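Long-range contacts in hypothetical signal peptide protein (PDB 3PJY), which is of unknown function but belongs to the DUF192 family and may be a transcription regulator: residues G54-M60 with D97-A103; L70-F74 with A110-K114. All coordinates share one frame; numbering follows the deposited sequence.

Contact 1 of 2, residues G54-M60 with D97-A103; sequences GETRPVM and DSREPVA. With SO4 (sulfate ion), chain G.
Val59 and Val102 meet on the buried side of the contact, CG2 to CG2 at 3.7 Å, the two side chains crossing at about a right angle where Phe74 of strand 70-75 packs against both. Backbone bonds flank this hydrophobic meeting. Arg57 and Val102 form an antiparallel hydrogen-bonded pair: Arg57 N donates a hydrogen bond to Val102 O at 3.0 Å, and Val102 N donates one to Arg57 O at 3.2 Å.

Beyond it Ser98 takes over. With chi1 at 66°, its OG sits between its own backbone N and carbonyl carbon and receives Val59 N at 3.0 Å; the same hydroxyl donates to Glu100 O, fastening the turn behind it. Ser98 N in turn bonds to Val59 O at 2.9 Å.

On the exposed side the rings of Pro58 and Pro101 meet, CD to CG, at 4.1 Å. There the extended side chain of Arg57 offers the edge of its guanidinium to a sulfate, NE to O1 at 3.1 Å, the ion probably coming from the crystallisation liquor. Two antiparallel bridges, Arg57 with Val102 and Met60 with Asp97, differ in register by two residues. The 98-101 linker between them begins with an Asx turn at Asp97, whose OD2 accepts Arg99 N, and leads into strand 102-109 of the seven-stranded mixed sheet.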
loop_
_atom_site.group_PDB
_atom_site.type_symbol
_atom_site.label_atom_id
_atom_site.label_comp_id
_atom_site.label_asym_id
_atom_site.label_seq_id
_atom_site.Cartn_x
_atom_site.Cartn_y
_atom_site.Cartn_z
ATOM N N GLY B 54 -13.114 -19.266 -3.621
ATOM C CA GLY B 54 -12.697 -20.169 -4.696
ATOM C C GLY B 54 -13.744 -20.436 -5.766
ATOM O O GLY B 54 -13.635 -21.401 -6.547
ATOM N N GLU B 55 -14.736 -19.552 -5.843
ATOM C CA GLU B 55 -15.815 -19.666 -6.803
ATOM C C GLU B 55 -16.613 -18.367 -6.718
ATOM O O GLU B 55 -16.526 -17.626 -5.720
ATOM C CB GLU B 55 -16.720 -20.844 -6.500
ATOM C CG GLU B 55 -17.478 -20.738 -5.198
ATOM C CD GLU B 55 -18.382 -21.933 -4.859
ATOM O OE1 GLU B 55 -18.474 -22.850 -5.657
ATOM O OE2 GLU B 55 -19.013 -21.927 -3.769
ATOM N N THR B 56 -17.404 -18.094 -7.754
ATOM C CA THR B 56 -18.369 -17.017 -7.739
ATOM C C THR B 56 -19.754 -17.573 -7.454
ATOM O O THR B 56 -20.297 -18.388 -8.213
ATOM C CB THR B 56 -18.347 -16.289 -9.080
ATOM O OG1 THR B 56 -17.108 -15.578 -9.206
ATOM C CG2 THR B 56 -19.541 -15.307 -9.225
ATOM N N ARG B 57 -20.323 -17.131 -6.348
ATOM C CA ARG B 57 -21.597 -17.644 -5.829
ATOM C C ARG B 57 -22.028 -16.674 -4.732
ATOM O O ARG B 57 -21.189 -16.034 -4.124
ATOM C CB ARG B 57 -21.403 -19.060 -5.246
ATOM C CG ARG B 57 -22.675 -19.696 -4.784
ATOM C CD ARG B 57 -22.528 -21.113 -4.239
ATOM N NE ARG B 57 -23.883 -21.557 -3.916
ATOM C CZ ARG B 57 -24.256 -22.821 -3.768
ATOM N NH1 ARG B 57 -23.372 -23.806 -3.915
ATOM N NH2 ARG B 57 -25.537 -23.092 -3.513
ATOM N N PRO B 58 -23.346 -16.550 -4.446
ATOM C CA PRO B 58 -23.660 -15.706 -3.284
ATOM C C PRO B 58 -23.086 -16.268 -2.006
ATOM O O PRO B 58 -22.906 -17.509 -1.893
ATOM C CB PRO B 58 -25.187 -15.726 -3.251
ATOM C CG PRO B 58 -25.564 -15.959 -4.672
ATOM C CD PRO B 58 -24.556 -16.984 -5.166
ATOM N N VAL B 59 -22.759 -15.386 -1.063
ATOM C CA VAL B 59 -22.209 -15.819 0.207
ATOM C C VAL B 59 -22.943 -15.152 1.373
ATOM O O VAL B 59 -23.596 -14.092 1.228
ATOM C CB VAL B 59 -20.705 -15.540 0.337
ATOM C CG1 VAL B 59 -19.948 -16.161 -0.820
ATOM C CG2 VAL B 59 -20.425 -14.117 0.371
HETATM N N MSE B 60 -22.836 -15.797 2.506
HETATM C CA MSE B 60 -23.453 -15.356 3.749
HETATM C C MSE B 60 -22.357 -15.187 4.793
HETATM O O MSE B 60 -21.566 -16.095 5.058
HETATM C CB MSE B 60 -24.467 -16.408 4.197
HETATM C CG MSE B 60 -25.544 -16.581 3.173
HETATM SE SE MSE B 60 -27.082 -17.584 3.805
HETATM C CE MSE B 60 -26.185 -18.720 4.509
ATOM N N ASP B 97 -26.050 -11.064 3.821
ATOM C CA ASP B 97 -26.000 -11.764 2.546
ATOM C C ASP B 97 -25.367 -10.876 1.494
ATOM O O ASP B 97 -25.590 -9.662 1.496
ATOM C CB ASP B 97 -27.400 -12.200 2.121
ATOM C CG ASP B 97 -27.349 -13.322 1.085
ATOM O OD1 ASP B 97 -27.088 -14.472 1.498
ATOM O OD2 ASP B 97 -27.535 -13.015 -0.101
ATOM N N SER B 98 -24.598 -11.466 0.577
ATOM C CA SER B 98 -24.012 -10.717 -0.490
ATOM C C SER B 98 -25.105 -10.248 -1.490
ATOM O O SER B 98 -24.842 -9.330 -2.250
ATOM C CB SER B 98 -22.944 -11.546 -1.214
ATOM O OG SER B 98 -23.531 -12.648 -1.862
ATOM N N ARG B 99 -26.258 -10.917 -1.536
ATOM C CA ARG B 99 -27.411 -10.486 -2.381
ATOM C C ARG B 99 -27.236 -10.795 -3.872
ATOM O O ARG B 99 -28.117 -10.539 -4.675
ATOM C CB ARG B 99 -27.693 -8.972 -2.189
ATOM N N GLU B 100 -26.089 -11.333 -4.238
ATOM C CA GLU B 100 -25.709 -11.607 -5.606
ATOM C C GLU B 100 -24.364 -12.352 -5.569
ATOM O O GLU B 100 -23.641 -12.321 -4.560
ATOM C CB GLU B 100 -25.478 -10.324 -6.377
ATOM C CG GLU B 100 -24.331 -9.521 -5.878
ATOM C CD GLU B 100 -24.255 -8.151 -6.516
ATOM O OE1 GLU B 100 -24.378 -8.054 -7.752
ATOM O OE2 GLU B 100 -24.087 -7.172 -5.768
ATOM N N PRO B 101 -23.999 -12.977 -6.682
ATOM C CA PRO B 101 -22.761 -13.781 -6.664
ATOM C C PRO B 101 -21.520 -12.929 -6.514
ATOM O O PRO B 101 -21.394 -11.890 -7.173
ATOM C CB PRO B 101 -22.786 -14.452 -8.035
ATOM C CG PRO B 101 -24.268 -14.463 -8.405
ATOM C CD PRO B 101 -24.745 -13.148 -7.941
ATOM N N VAL B 102 -20.593 -13.344 -5.651
ATOM C CA VAL B 102 -19.298 -12.699 -5.483
ATOM C C VAL B 102 -18.222 -13.770 -5.328
ATOM O O VAL B 102 -18.533 -14.966 -5.207
ATOM C CB VAL B 102 -19.272 -11.766 -4.227
ATOM C CG1 VAL B 102 -20.261 -10.561 -4.451
ATOM C CG2 VAL B 102 -19.582 -12.512 -2.911
ATOM N N ALA B 103 -16.958 -13.339 -5.349
ATOM C CA ALA B 103 -15.821 -14.241 -5.272
ATOM C C ALA B 103 -15.004 -14.083 -3.989
ATOM O O ALA B 103 -14.254 -14.970 -3.615
ATOM C CB ALA B 103 -14.898 -14.024 -6.484
HETATM S S SO4 G . -27.068 -19.808 -3.592
HETATM O O1 SO4 G . -25.977 -19.601 -2.633
HETATM O O2 SO4 G . -27.896 -18.587 -3.710
HETATM O O3 SO4 G . -27.932 -20.908 -3.156
HETATM O O4 SO4 G . -26.557 -20.058 -4.944
HETATM O O HOH W 1 -12.807 -16.619 -5.250
#

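Contact 2 of 2, residues L70-F74 with A110-K114; sequences LDMLF and AGTVK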
loop_
_atom_site.group_PDB
_atom_site.type_symbol
_atom_site.label_atom_id
_atom_site.label_comp_id
_atom_site.label_asym_id
_atom_site.label_seq_id
_atom_site.Cartn_x
_atom_site.Cartn_y
_atom_site.Cartn_z
ATOM N N LEU B 70 -16.724 -4.609 12.434
ATOM C CA LEU B 70 -16.113 -4.771 11.077
ATOM C C LEU B 70 -16.924 -4.069 10.003
ATOM O O LEU B 70 -18.146 -3.999 10.084
ATOM C CB LEU B 70 -15.981 -6.252 10.694
ATOM C CG LEU B 70 -15.116 -7.101 11.609
ATOM C CD1 LEU B 70 -15.173 -8.595 11.154
ATOM C CD2 LEU B 70 -13.645 -6.584 11.653
ATOM N N ASP B 71 -16.227 -3.623 8.960
ATOM C CA ASP B 71 -16.823 -3.315 7.672
ATOM C C ASP B 71 -16.585 -4.518 6.734
ATOM O O ASP B 71 -15.501 -5.137 6.749
ATOM C CB ASP B 71 -16.165 -2.093 7.010
ATOM C CG ASP B 71 -16.486 -0.769 7.659
ATOM O OD1 ASP B 71 -17.374 -0.693 8.555
ATOM O OD2 ASP B 71 -15.835 0.243 7.253
HETATM N N MSE B 72 -17.606 -4.887 5.967
HETATM C CA MSE B 72 -17.572 -6.009 5.035
HETATM C C MSE B 72 -17.707 -5.521 3.609
HETATM O O MSE B 72 -18.652 -4.768 3.301
HETATM C CB MSE B 72 -18.680 -7.042 5.343
HETATM C CG MSE B 72 -18.571 -7.642 6.651
HETATM SE SE MSE B 72 -20.068 -8.862 6.801
HETATM C CE MSE B 72 -19.599 -9.619 8.552
ATOM N N LEU B 73 -16.791 -5.904 2.728
ATOM C CA LEU B 73 -16.846 -5.532 1.324
ATOM C C LEU B 73 -17.002 -6.832 0.509
ATOM O O LEU B 73 -16.192 -7.730 0.643
ATOM C CB LEU B 73 -15.605 -4.777 0.865
ATOM C CG LEU B 73 -15.260 -3.456 1.562
ATOM C CD1 LEU B 73 -14.755 -3.638 2.994
ATOM C CD2 LEU B 73 -14.163 -2.756 0.765
ATOM N N PHE B 74 -18.068 -6.907 -0.284
ATOM C CA PHE B 74 -18.399 -8.068 -1.133
ATOM C C PHE B 74 -17.880 -7.800 -2.517
ATOM O O PHE B 74 -18.256 -6.799 -3.115
ATOM C CB PHE B 74 -19.909 -8.230 -1.116
ATOM C CG PHE B 74 -20.442 -8.657 0.235
ATOM C CD1 PHE B 74 -20.515 -10.002 0.569
ATOM C CD2 PHE B 74 -20.874 -7.745 1.145
ATOM C CE1 PHE B 74 -21.001 -10.405 1.785
ATOM C CE2 PHE B 74 -21.339 -8.149 2.383
ATOM C CZ PHE B 74 -21.388 -9.495 2.699
ATOM N N ALA B 110 -14.269 -1.730 11.466
ATOM C CA ALA B 110 -15.361 -0.788 11.210
ATOM C C ALA B 110 -14.860 0.634 11.125
ATOM O O ALA B 110 -13.986 1.063 11.913
ATOM C CB ALA B 110 -16.492 -0.926 12.276
ATOM N N GLY B 111 -15.391 1.377 10.163
ATOM C CA GLY B 111 -14.972 2.753 9.920
ATOM C C GLY B 111 -13.913 2.885 8.845
ATOM O O GLY B 111 -13.611 4.001 8.409
ATOM N N THR B 112 -13.328 1.753 8.430
ATOM C CA THR B 112 -12.262 1.792 7.410
ATOM C C THR B 112 -12.756 2.297 6.052
ATOM O O THR B 112 -12.069 3.085 5.397
ATOM C CB THR B 112 -11.541 0.466 7.261
ATOM O OG1 THR B 112 -11.039 0.064 8.543
ATOM C CG2 THR B 112 -10.327 0.626 6.331
ATOM N N VAL B 113 -13.950 1.878 5.666
ATOM C CA VAL B 113 -14.529 2.317 4.375
ATOM C C VAL B 113 -14.638 3.805 4.325
ATOM O O VAL B 113 -14.191 4.453 3.360
ATOM C CB VAL B 113 -15.845 1.591 4.067
ATOM C CG1 VAL B 113 -16.638 2.253 2.894
ATOM C CG2 VAL B 113 -15.534 0.094 3.778
ATOM N N LYS B 114 -15.153 4.369 5.400
ATOM C CA LYS B 114 -15.200 5.849 5.489
ATOM C C LYS B 114 -13.843 6.517 5.518
ATOM O O LYS B 114 -13.614 7.527 4.821
ATOM C CB LYS B 114 -16.025 6.259 6.680
ATOM C CG LYS B 114 -17.495 6.053 6.442
ATOM C CD LYS B 114 -18.133 7.042 5.411
ATOM C CE LYS B 114 -19.502 6.515 4.856
ATOM N NZ LYS B 114 -19.406 5.285 3.938
HETATM O O HOH W 2 -16.770 2.768 7.288
#
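Asp71 projects from strand 70-75 straight at the start of helix 112-116, and its carboxylate carries most of this contact. Its CG lies beside its own backbone N (chi1 -72°), which sends both oxygens toward the helix. OD2 accepts Val113 N at 3.0 Å, a nearly straight bond (167°) arriving almost in line with the carboxylate C-O bond. Gly111, at the N-cap position, adds a second donor, but more loosely: its N-H is shared between the two oxygens, 3.3 Å from OD1 and 3.2 Å from OD2, and both bonds are weak. A glycine has no side chain to accept hydrogen bonds from the N-H groups of the first turn, and here an aspartate distant in sequence supplies that acceptor.

Carbon atoms pack close against the carboxylate: Ala110 CA lies 3.3 Å from Asp71 OD1, an oxygen that also accepts the backbone N-H of Asn87, while Val113 CG2 stands 3.5 Å from OD2. That methyl also touches Leu73 CD1 at 3.9 Å, the two side chains lying alongside with their ends running opposite ways.

The looser side lies toward Lys114, whose exposed side chain forms a salt bridge with Glu86. Here a water bridges the two segments: it donates to Asp71 OD2 and accepts from Lys114 N at 3.0 Å. A negative group facing the N-terminal end of a helix should interact favourably with the helix dipole; together with the N-H donors and the water, this probably favours the ionised form of Asp71.

Both contacts reach the same sheet, in which strands 70-75 and 102-109 are neighbours: contact 1 through the start of 102-109, contact 2 through 70-75. Their centres lie about 17 Å apart. Their segments alternate along the chain, and strand 102-109 leads from contact 1 to the helix of contact 2. Phe74 joins them physically: it belongs to the 70-74 segment but takes no part in the contact with the helix, packing instead under contact 1, with CD1 3.4 Å from Ser98 CB and CE1 4.0 Å from Val59 CG2. Contact 2 is buried; contact 1 is partly buried and carries the sulfate, which marks no proven site.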